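PDB 1NRW: phosphatase YwpJ from Bacillus subtilis, which dephosphorylates phosphorylated five- and six-carbon sugars and nucleoside monophosphates in vitro, and flavin mononucleotide less readily, as a magnesium-dependent phosphatase of the HAD superfamily. Local coordinates for residues Ala90-Glu98 and Ile157-Glu165; Gly118-Phe129 and Leu138-Tyr149. All coordinates share one frame; numbering follows the deposited sequence.

Contact 1: residues Ala90-Glu98 and Ile157-Glu165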
loop_
_atom_site.group_PDB
_atom_site.type_symbol
_atom_site.label_atom_id
_atom_site.label_comp_id
_atom_site.label_asym_id
_atom_site.label_seq_id
_atom_site.Cartn_x
_atom_site.Cartn_y
_atom_site.Cartn_z
ATOM N N ALA A 90 9.144 -14.836 -9.668
ATOM C CA ALA A 90 8.536 -14.934 -8.343
ATOM C C ALA A 90 9.182 -16.095 -7.589
ATOM O O ALA A 90 9.484 -15.989 -6.397
ATOM C CB ALA A 90 7.029 -15.155 -8.464
ATOM N N TYR A 91 9.399 -17.203 -8.292
ATOM C CA TYR A 91 10.021 -18.371 -7.678
ATOM C C TYR A 91 11.406 -17.987 -7.170
ATOM O O TYR A 91 11.794 -18.320 -6.051
ATOM C CB TYR A 91 10.159 -19.502 -8.697
ATOM C CG TYR A 91 10.639 -20.802 -8.092
ATOM C CD1 TYR A 91 9.732 -21.735 -7.584
ATOM C CD2 TYR A 91 12.001 -21.093 -8.007
ATOM C CE1 TYR A 91 10.170 -22.930 -7.006
ATOM C CE2 TYR A 91 12.451 -22.283 -7.430
ATOM C CZ TYR A 91 11.530 -23.194 -6.933
ATOM O OH TYR A 91 11.972 -24.367 -6.361
ATOM N N ASP A 92 12.142 -17.275 -8.013
ATOM C CA ASP A 92 13.489 -16.827 -7.700
ATOM C C ASP A 92 13.508 -15.957 -6.445
ATOM O O ASP A 92 14.306 -16.174 -5.535
ATOM C CB ASP A 92 14.041 -16.036 -8.888
ATOM C CG ASP A 92 15.549 -16.053 -8.950
ATOM O OD1 ASP A 92 16.195 -15.614 -7.973
ATOM O OD2 ASP A 92 16.088 -16.511 -9.983
ATOM N N ILE A 93 12.622 -14.968 -6.407
ATOM C CA ILE A 93 12.534 -14.055 -5.275
ATOM C C ILE A 93 12.175 -14.761 -3.974
ATOM O O ILE A 93 12.828 -14.562 -2.949
ATOM C CB ILE A 93 11.479 -12.954 -5.541
ATOM C CG1 ILE A 93 11.908 -12.112 -6.743
ATOM C CG2 ILE A 93 11.310 -12.080 -4.307
ATOM C CD1 ILE A 93 10.850 -11.144 -7.230
ATOM N N LEU A 94 11.133 -15.582 -4.012
ATOM C CA LEU A 94 10.690 -16.287 -2.817
ATOM C C LEU A 94 11.716 -17.293 -2.314
ATOM O O LEU A 94 11.909 -17.434 -1.106
ATOM C CB LEU A 94 9.345 -16.965 -3.082
ATOM C CG LEU A 94 8.245 -15.951 -3.432
ATOM C CD1 LEU A 94 6.966 -16.666 -3.827
ATOM C CD2 LEU A 94 7.999 -15.040 -2.233
ATOM N N SER A 95 12.380 -17.988 -3.232
ATOM C CA SER A 95 13.389 -18.959 -2.826
ATOM C C SER A 95 14.502 -18.229 -2.082
ATOM O O SER A 95 14.993 -18.707 -1.057
ATOM C CB SER A 95 13.967 -19.680 -4.049
ATOM O OG SER A 95 14.622 -18.773 -4.914
ATOM N N TRP A 96 14.890 -17.063 -2.591
ATOM C CA TRP A 96 15.945 -16.273 -1.962
ATOM C C TRP A 96 15.513 -15.736 -0.594
ATOM O O TRP A 96 16.243 -15.870 0.391
ATOM C CB TRP A 96 16.352 -15.102 -2.865
ATOM C CG TRP A 96 17.533 -14.338 -2.329
ATOM C CD1 TRP A 96 18.840 -14.735 -2.341
ATOM C CD2 TRP A 96 17.503 -13.076 -1.645
ATOM N NE1 TRP A 96 19.626 -13.801 -1.703
ATOM C CE2 TRP A 96 18.832 -12.774 -1.267
ATOM C CE3 TRP A 96 16.484 -12.173 -1.314
ATOM C CZ2 TRP A 96 19.167 -11.607 -0.571
ATOM C CZ3 TRP A 96 16.820 -11.008 -0.620
ATOM C CH2 TRP A 96 18.151 -10.740 -0.258
ATOM N N LEU A 97 14.329 -15.128 -0.529
ATOM C CA LEU A 97 13.838 -14.581 0.733
ATOM C C LEU A 97 13.739 -15.647 1.818
ATOM O O LEU A 97 14.135 -15.423 2.960
ATOM C CB LEU A 97 12.462 -13.931 0.540
ATOM C CG LEU A 97 12.435 -12.647 -0.290
ATOM C CD1 LEU A 97 10.994 -12.212 -0.534
ATOM C CD2 LEU A 97 13.212 -11.560 0.437
ATOM N N GLU A 98 13.208 -16.808 1.459
ATOM C CA GLU A 98 13.050 -17.882 2.429
ATOM C C GLU A 98 14.392 -18.470 2.856
ATOM O O GLU A 98 14.621 -18.701 4.039
ATOM C CB GLU A 98 12.143 -18.973 1.853
ATOM C CG GLU A 98 11.797 -20.082 2.831
ATOM C CD GLU A 98 10.716 -21.000 2.298
ATOM O OE1 GLU A 98 9.544 -20.568 2.229
ATOM O OE2 GLU A 98 11.041 -22.151 1.939
ATOM N N ILE A 157 1.744 -21.358 4.859
ATOM C CA ILE A 157 2.430 -22.300 3.985
ATOM C C ILE A 157 3.724 -22.687 4.696
ATOM O O ILE A 157 4.325 -21.866 5.393
ATOM C CB ILE A 157 2.779 -21.695 2.596
ATOM C CG1 ILE A 157 3.644 -20.444 2.760
ATOM C CG2 ILE A 157 1.502 -21.394 1.823
ATOM C CD1 ILE A 157 4.155 -19.883 1.445
ATOM N N ASN A 158 4.140 -23.938 4.541
ATOM C CA ASN A 158 5.369 -24.410 5.171
ATOM C C ASN A 158 6.564 -23.884 4.389
ATOM O O ASN A 158 7.606 -23.570 4.962
ATOM C CB ASN A 158 5.400 -25.942 5.194
ATOM C CG ASN A 158 4.232 -26.541 5.955
ATOM O OD1 ASN A 158 4.085 -26.324 7.158
ATOM N ND2 ASN A 158 3.387 -27.295 5.254
ATOM N N SER A 159 6.399 -23.788 3.073
ATOM C CA SER A 159 7.452 -23.299 2.188
ATOM C C SER A 159 6.840 -22.659 0.948
ATOM O O SER A 159 5.745 -23.028 0.528
ATOM C CB SER A 159 8.366 -24.448 1.763
ATOM O OG SER A 159 9.371 -23.994 0.874
ATOM N N PHE A 160 7.558 -21.703 0.366
ATOM C CA PHE A 160 7.100 -21.003 -0.832
ATOM C C PHE A 160 6.869 -22.025 -1.939
ATOM O O PHE A 160 6.121 -21.783 -2.883
ATOM C CB PHE A 160 8.160 -19.996 -1.287
ATOM C CG PHE A 160 9.362 -20.634 -1.931
ATOM C CD1 PHE A 160 9.457 -20.726 -3.318
ATOM C CD2 PHE A 160 10.381 -21.175 -1.153
ATOM C CE1 PHE A 160 10.549 -21.352 -3.922
ATOM C CE2 PHE A 160 11.478 -21.803 -1.744
ATOM C CZ PHE A 160 11.563 -21.893 -3.133
ATOM N N GLN A 161 7.533 -23.168 -1.810
ATOM C CA GLN A 161 7.431 -24.244 -2.787
ATOM C C GLN A 161 5.976 -24.624 -3.052
ATOM O O GLN A 161 5.601 -24.932 -4.184
ATOM C CB GLN A 161 8.184 -25.471 -2.277
ATOM C CG GLN A 161 8.707 -26.378 -3.361
ATOM C CD GLN A 161 10.062 -25.934 -3.866
ATOM O OE1 GLN A 161 11.040 -25.904 -3.113
ATOM N NE2 GLN A 161 10.132 -25.589 -5.145
ATOM N N GLU A 162 5.162 -24.590 -2.002
ATOM C CA GLU A 162 3.752 -24.943 -2.098
ATOM C C GLU A 162 2.966 -24.072 -3.062
ATOM O O GLU A 162 1.889 -24.459 -3.515
ATOM C CB GLU A 162 3.105 -24.859 -0.721
ATOM C CG GLU A 162 3.637 -25.868 0.274
ATOM C CD GLU A 162 3.155 -25.585 1.678
ATOM O OE1 GLU A 162 1.929 -25.450 1.874
ATOM O OE2 GLU A 162 4.003 -25.497 2.586
ATOM N N LEU A 163 3.493 -22.894 -3.380
ATOM C CA LEU A 163 2.789 -21.995 -4.283
ATOM C C LEU A 163 3.056 -22.318 -5.753
ATOM O O LEU A 163 2.489 -21.682 -6.648
ATOM C CB LEU A 163 3.187 -20.547 -3.987
ATOM C CG LEU A 163 2.947 -20.072 -2.550
ATOM C CD1 LEU A 163 3.374 -18.610 -2.416
ATOM C CD2 LEU A 163 1.476 -20.234 -2.192
ATOM N N PHE A 164 3.902 -23.314 -5.999
ATOM C CA PHE A 164 4.247 -23.696 -7.366
ATOM C C PHE A 164 4.007 -25.170 -7.678
ATOM O O PHE A 164 3.814 -25.538 -8.836
ATOM C CB PHE A 164 5.716 -23.372 -7.632
ATOM C CG PHE A 164 6.048 -21.917 -7.492
ATOM C CD1 PHE A 164 5.962 -21.061 -8.584
ATOM C CD2 PHE A 164 6.427 -21.396 -6.258
ATOM C CE1 PHE A 164 6.249 -19.705 -8.449
ATOM C CE2 PHE A 164 6.715 -20.044 -6.112
ATOM C CZ PHE A 164 6.627 -19.196 -7.209
ATOM N N GLU A 165 4.022 -26.013 -6.653
ATOM C CA GLU A 165 3.838 -27.445 -6.857
ATOM C C GLU A 165 2.377 -27.886 -6.875
ATOM O O GLU A 165 2.075 -29.045 -6.592
ATOM C CB GLU A 165 4.597 -28.225 -5.780
ATOM C CG GLU A 165 4.097 -27.986 -4.368
ATOM C CD GLU A 165 4.980 -28.642 -3.322
ATOM O OE1 GLU A 165 4.604 -28.631 -2.130
ATOM O OE2 GLU A 165 6.058 -29.157 -3.692
#
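A chi1 of -173° turns the Tyr-91 ring to the carbonyl side of its own residue, which brings the end of this side chain from helix 87-99 to the loop 157-165, with its 3-10 segment 160-163, while Phe-160 holds CG between its own N and carbonyl carbon (chi1 74°) and lays its ring on the helix. The two rings make a T-shaped pair in which the edge of Phe-160 meets the face of Tyr-91, CE1 to CE1 at 3.5 Å. Tyr-91 in turn directs its own edge at Phe-164, placing CD1 over the centre of that ring, with the planes at 76°. Phe-160 is further seated by a CH-pi contact, CA of Ser-95 standing 3.7 Å from the ring centroid; a small serine lets the ring come so close to the helix. Leu-94 fills the inner side, its CB 3.7 Å from CB of Phe-160 and its CD1 at the edge of Phe-164.

Polar bonds border the rings at the tyrosine tip and at Glu-98. Gln-161 donates from NE2 to OH of Tyr-91; at 2.5 Å the bond is unusually short, so its details are uncertain. Glu-98 reaches the start of the 3-10 segment with both oxygens: OE1 accepts from N of Phe-160 at 3.0 Å, and OE2 takes the hydroxyl of Ser-159 on its syn lone pair, OG to OE2 being 2.7 Å. Tyr-104 of strand 103-108 also bonds OE1. With three partners, Glu-98 is probably ionised, and the loop, with its Phe-160 and Phe-164, is held on the helix by directional bonds as well as by ring packing.

Contact 2: residues Gly118-Phe129 and Leu138-Tyr149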
loop_
_atom_site.group_PDB
_atom_site.type_symbol
_atom_site.label_atom_id
_atom_site.label_comp_id
_atom_site.label_asym_id
_atom_site.label_seq_id
_atom_site.Cartn_x
_atom_site.Cartn_y
_atom_site.Cartn_z
ATOM N N GLY A 118 1.972 -15.896 14.101
ATOM C CA GLY A 118 1.297 -14.691 14.550
ATOM C C GLY A 118 2.186 -13.590 15.096
ATOM O O GLY A 118 2.023 -12.418 14.740
ATOM N N ARG A 119 3.122 -13.951 15.970
ATOM C CA ARG A 119 4.027 -12.965 16.558
ATOM C C ARG A 119 4.846 -12.259 15.487
ATOM O O ARG A 119 5.004 -11.036 15.505
ATOM C CB ARG A 119 4.979 -13.647 17.556
ATOM C CG ARG A 119 6.077 -12.727 18.100
ATOM C CD ARG A 119 5.488 -11.549 18.852
ATOM N NE ARG A 119 4.684 -11.995 19.986
ATOM C CZ ARG A 119 3.690 -11.292 20.517
ATOM N NH1 ARG A 119 3.378 -10.104 20.018
ATOM N NH2 ARG A 119 2.994 -11.786 21.536
ATOM N N GLU A 120 5.368 -13.043 14.550
ATOM C CA GLU A 120 6.186 -12.509 13.473
ATOM C C GLU A 120 5.380 -11.595 12.556
ATOM O O GLU A 120 5.862 -10.536 12.160
ATOM C CB GLU A 120 6.802 -13.674 12.690
ATOM C CG GLU A 120 7.728 -14.501 13.578
ATOM C CD GLU A 120 8.052 -15.873 13.028
ATOM O OE1 GLU A 120 7.384 -16.324 12.072
ATOM O OE2 GLU A 120 8.976 -16.506 13.578
ATOM N N LEU A 121 4.160 -12.004 12.229
ATOM C CA LEU A 121 3.299 -11.197 11.365
ATOM C C LEU A 121 2.905 -9.902 12.073
ATOM O O LEU A 121 2.777 -8.853 11.435
ATOM C CB LEU A 121 2.055 -11.992 10.954
ATOM C CG LEU A 121 2.325 -13.148 9.982
ATOM C CD1 LEU A 121 1.090 -14.027 9.846
ATOM C CD2 LEU A 121 2.740 -12.583 8.625
ATOM N N LEU A 122 2.721 -9.966 13.388
ATOM C CA LEU A 122 2.369 -8.768 14.142
ATOM C C LEU A 122 3.559 -7.816 14.151
ATOM O O LEU A 122 3.387 -6.598 14.120
ATOM C CB LEU A 122 1.977 -9.118 15.584
ATOM C CG LEU A 122 1.468 -7.951 16.440
ATOM C CD1 LEU A 122 0.220 -7.361 15.800
ATOM C CD2 LEU A 122 1.154 -8.434 17.846
ATOM N N ASP A 123 4.773 -8.363 14.199
ATOM C CA ASP A 123 5.948 -7.505 14.190
ATOM C C ASP A 123 6.037 -6.744 12.873
ATOM O O ASP A 123 6.439 -5.577 12.845
ATOM C CB ASP A 123 7.233 -8.315 14.420
ATOM C CG ASP A 123 7.422 -8.706 15.883
ATOM O OD1 ASP A 123 6.886 -8.004 16.765
ATOM O OD2 ASP A 123 8.114 -9.708 16.149
ATOM N N VAL A 124 5.669 -7.404 11.778
ATOM C CA VAL A 124 5.698 -6.746 10.477
ATOM C C VAL A 124 4.690 -5.596 10.503
ATOM O O VAL A 124 4.986 -4.478 10.072
ATOM C CB VAL A 124 5.329 -7.731 9.335
ATOM C CG1 VAL A 124 5.220 -6.974 8.006
ATOM C CG2 VAL A 124 6.397 -8.831 9.226
ATOM N N GLU A 125 3.499 -5.865 11.021
ATOM C CA GLU A 125 2.468 -4.840 11.083
ATOM C C GLU A 125 2.841 -3.697 12.017
ATOM O O GLU A 125 2.650 -2.527 11.683
ATOM C CB GLU A 125 1.147 -5.469 11.503
ATOM C CG GLU A 125 0.614 -6.430 10.462
ATOM C CD GLU A 125 0.377 -5.761 9.114
ATOM O OE1 GLU A 125 1.013 -6.163 8.111
ATOM O OE2 GLU A 125 -0.454 -4.830 9.062
ATOM N N LEU A 126 3.377 -4.030 13.187
ATOM C CA LEU A 126 3.787 -3.001 14.131
ATOM C C LEU A 126 4.811 -2.073 13.475
ATOM O O LEU A 126 4.819 -0.870 13.727
ATOM C CB LEU A 126 4.390 -3.643 15.385
ATOM C CG LEU A 126 4.552 -2.739 16.609
ATOM C CD1 LEU A 126 3.194 -2.182 17.034
ATOM C CD2 LEU A 126 5.171 -3.546 17.745
ATOM N N ASP A 127 5.675 -2.631 12.631
ATOM C CA ASP A 127 6.676 -1.816 11.947
ATOM C C ASP A 127 5.976 -0.804 11.029
ATOM O O ASP A 127 6.430 0.332 10.886
ATOM C CB ASP A 127 7.628 -2.709 11.138
ATOM C CG ASP A 127 8.701 -1.913 10.399
ATOM O OD1 ASP A 127 9.377 -1.074 11.035
ATOM O OD2 ASP A 127 8.876 -2.133 9.183
ATOM N N ARG A 128 4.871 -1.217 10.409
ATOM C CA ARG A 128 4.114 -0.314 9.539
ATOM C C ARG A 128 3.585 0.859 10.371
ATOM O O ARG A 128 3.746 2.020 9.990
ATOM C CB ARG A 128 2.915 -1.027 8.909
ATOM C CG ARG A 128 3.214 -2.088 7.861
ATOM C CD ARG A 128 1.876 -2.722 7.472
ATOM N NE ARG A 128 1.942 -3.778 6.463
ATOM C CZ ARG A 128 1.997 -3.569 5.150
ATOM N NH1 ARG A 128 2.010 -2.334 4.665
ATOM N NH2 ARG A 128 1.985 -4.601 4.317
ATOM N N PHE A 129 2.942 0.538 11.494
ATOM C CA PHE A 129 2.373 1.538 12.398
ATOM C C PHE A 129 3.440 2.516 12.885
ATOM O O PHE A 129 3.277 3.729 12.788
ATOM C CB PHE A 129 1.754 0.878 13.642
ATOM C CG PHE A 129 0.323 0.427 13.477
ATOM C CD1 PHE A 129 0.019 -0.789 12.866
ATOM C CD2 PHE A 129 -0.722 1.201 13.991
ATOM C CE1 PHE A 129 -1.298 -1.236 12.775
ATOM C CE2 PHE A 129 -2.052 0.766 13.906
ATOM C CZ PHE A 129 -2.340 -0.456 13.299
ATOM N N LEU A 138 3.743 3.653 21.899
ATOM C CA LEU A 138 3.901 2.254 21.507
ATOM C C LEU A 138 2.727 1.353 21.894
ATOM O O LEU A 138 2.387 0.424 21.158
ATOM C CB LEU A 138 5.206 1.695 22.093
ATOM C CG LEU A 138 5.648 0.255 21.780
ATOM C CD1 LEU A 138 4.828 -0.743 22.588
ATOM C CD2 LEU A 138 5.523 -0.014 20.284
ATOM N N SER A 139 2.108 1.621 23.040
ATOM C CA SER A 139 0.984 0.806 23.493
ATOM C C SER A 139 -0.246 1.020 22.619
ATOM O O SER A 139 -0.982 0.077 22.328
ATOM C CB SER A 139 0.643 1.119 24.954
ATOM O OG SER A 139 0.115 2.426 25.090
ATOM N N VAL A 140 -0.473 2.261 22.203
ATOM C CA VAL A 140 -1.615 2.561 21.347
ATOM C C VAL A 140 -1.409 1.867 20.004
ATOM O O VAL A 140 -2.333 1.262 19.458
ATOM C CB VAL A 140 -1.771 4.088 21.125
ATOM C CG1 VAL A 140 -2.879 4.362 20.119
ATOM C CG2 VAL A 140 -2.092 4.769 22.447
ATOM N N LEU A 141 -0.186 1.940 19.484
ATOM C CA LEU A 141 0.138 1.313 18.205
ATOM C C LEU A 141 0.022 -0.212 18.252
ATOM O O LEU A 141 -0.481 -0.833 17.317
ATOM C CB LEU A 141 1.555 1.693 17.765
ATOM C CG LEU A 141 1.856 3.174 17.509
ATOM C CD1 LEU A 141 3.256 3.306 16.932
ATOM C CD2 LEU A 141 0.832 3.752 16.535
ATOM N N LYS A 142 0.494 -0.818 19.334
ATOM C CA LYS A 142 0.428 -2.270 19.459
ATOM C C LYS A 142 -1.014 -2.758 19.532
ATOM O O LYS A 142 -1.383 -3.724 18.861
ATOM C CB LYS A 142 1.196 -2.738 20.699
ATOM C CG LYS A 142 1.111 -4.242 20.956
ATOM C CD LYS A 142 2.120 -4.671 22.020
ATOM C CE LYS A 142 1.950 -6.134 22.419
ATOM N NZ LYS A 142 0.642 -6.379 23.091
ATOM N N GLN A 143 -1.830 -2.092 20.343
ATOM C CA GLN A 143 -3.228 -2.483 20.484
ATOM C C GLN A 143 -3.925 -2.431 19.138
ATOM O O GLN A 143 -4.694 -3.328 18.789
ATOM C CB GLN A 143 -3.961 -1.563 21.465
ATOM C CG GLN A 143 -5.447 -1.882 21.585
ATOM C CD GLN A 143 -6.192 -0.930 22.504
ATOM O OE1 GLN A 143 -5.890 -0.832 23.696
ATOM N NE2 GLN A 143 -7.174 -0.225 21.953
ATOM N N ALA A 144 -3.655 -1.372 18.383
ATOM C CA ALA A 144 -4.261 -1.206 17.071
ATOM C C ALA A 144 -3.713 -2.235 16.088
ATOM O O ALA A 144 -4.451 -2.758 15.254
ATOM C CB ALA A 144 -4.009 0.204 16.558
ATOM N N ALA A 145 -2.418 -2.525 16.186
ATOM C CA ALA A 145 -1.786 -3.501 15.301
ATOM C C ALA A 145 -2.399 -4.882 15.513
ATOM O O ALA A 145 -2.528 -5.668 14.574
ATOM C CB ALA A 145 -0.283 -3.553 15.554
ATOM N N GLU A 146 -2.774 -5.175 16.754
ATOM C CA GLU A 146 -3.379 -6.459 17.078
ATOM C C GLU A 146 -4.782 -6.530 16.477
ATOM O O GLU A 146 -5.178 -7.554 15.921
ATOM C CB GLU A 146 -3.429 -6.649 18.596
ATOM C CG GLU A 146 -2.065 -6.541 19.257
ATOM C CD GLU A 146 -2.125 -6.633 20.765
ATOM O OE1 GLU A 146 -3.084 -6.096 21.359
ATOM O OE2 GLU A 146 -1.203 -7.228 21.362
ATOM N N VAL A 147 -5.530 -5.436 16.574
ATOM C CA VAL A 147 -6.872 -5.415 16.007
ATOM C C VAL A 147 -6.743 -5.632 14.501
ATOM O O VAL A 147 -7.503 -6.394 13.904
ATOM C CB VAL A 147 -7.582 -4.072 16.275
ATOM C CG1 VAL A 147 -8.961 -4.079 15.635
ATOM C CG2 VAL A 147 -7.701 -3.842 17.774
ATOM N N GLN A 148 -5.764 -4.968 13.896
ATOM C CA GLN A 148 -5.515 -5.094 12.463
ATOM C C GLN A 148 -5.221 -6.542 12.071
ATOM O O GLN A 148 -5.780 -7.073 11.108
ATOM C CB GLN A 148 -4.320 -4.236 12.063
ATOM C CG GLN A 148 -4.013 -4.284 10.576
ATOM C CD GLN A 148 -5.115 -3.645 9.758
ATOM O OE1 GLN A 148 -5.493 -2.505 10.011
ATOM N NE2 GLN A 148 -5.635 -4.370 8.775
ATOM N N TYR A 149 -4.313 -7.171 12.808
ATOM C CA TYR A 149 -3.947 -8.549 12.527
ATOM C C TYR A 149 -5.147 -9.479 12.671
ATOM O O TYR A 149 -5.300 -10.431 11.905
ATOM C CB TYR A 149 -2.842 -9.007 13.479
ATOM C CG TYR A 149 -2.543 -10.479 13.357
ATOM C CD1 TYR A 149 -1.798 -10.972 12.288
ATOM C CD2 TYR A 149 -3.054 -11.390 14.281
ATOM C CE1 TYR A 149 -1.566 -12.336 12.140
ATOM C CE2 TYR A 149 -2.830 -12.759 14.140
ATOM C CZ TYR A 149 -2.085 -13.221 13.066
ATOM O OH TYR A 149 -1.869 -14.572 12.908
#
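The ring of Phe-129 lies on the backbone of helix 138-150, one face covered by O of Leu-141 and N of Ala-145, with CB of Gln-148 near its plane at the edge. His-20, from outside the two helices, stacks on the same ring. Tyr-149 presents one face to O of Gly-118; its CE1 is 3.8 Å from CB of Leu-121, and its OH comes 3.6 Å from CA of Gly-118, where glycine offers only backbone to the phenol.

Phe-129 is a knob in the hole formed by Leu-141, Ala-144, Ala-145 and Gln-148. The two alanines suit the floor of this hole because their methyls are short: CE2 of Phe-129 is 3.3 Å from CB of Ala-144, and CE1 is 3.4 Å from CA of Ala-145. Leu-126 is a second knob, among Leu-138, Leu-141, Lys-142 and Ala-145. Its CG is anti to the backbone N (chi1 -165°), which swings CD1 across to 3.7 Å from CA of Lys-142. Leu-122, one turn back, rests CD1 3.5 Å from O of Ala-145 and sets CD2 beside CG of Glu-146, whose carboxylate forms a salt bridge with Lys-142 on the same helix.

No hydrogen bond joins the helices here. At one border Gln-148 passes Glu-125, but in the conformer modelled here their polar ends turn elsewhere, Glu-125 to Arg-46 and Arg-128, Gln-148 to His-20. The side chain of Gln-148 is about 6 Å from that of Asp-12, a calcium ligand in this crystal. Knobs-into-holes packing between helices at 126°, their axes 9.3 Å apart, thus builds a helical pair in the cap of this Cof-type HAD phosphatase, bordering the active site.

From the N terminus, the chain first lays down strand 6-10, which ends at Asp-10, the probable nucleophile, and other strands of the eight-stranded sheet before entering helix 87-99. Strands 103-108 and 112-114 of the six-stranded sheet follow, then helices 118-132 and 138-150. Contact 2 closes the short loop between these helices. After strand 154-156 the chain comes back to helix 87-99, so contact 1 closes a longer loop with contact 2 nested inside it. Their centres are about 25 Å apart and they do not touch. Contact 1 ties the first cap helix to the loop between strands 154-156 and 172-178, away from the annotated sites; contact 2 joins helices 118-132 and 138-150 of the cap, nearer the metal site.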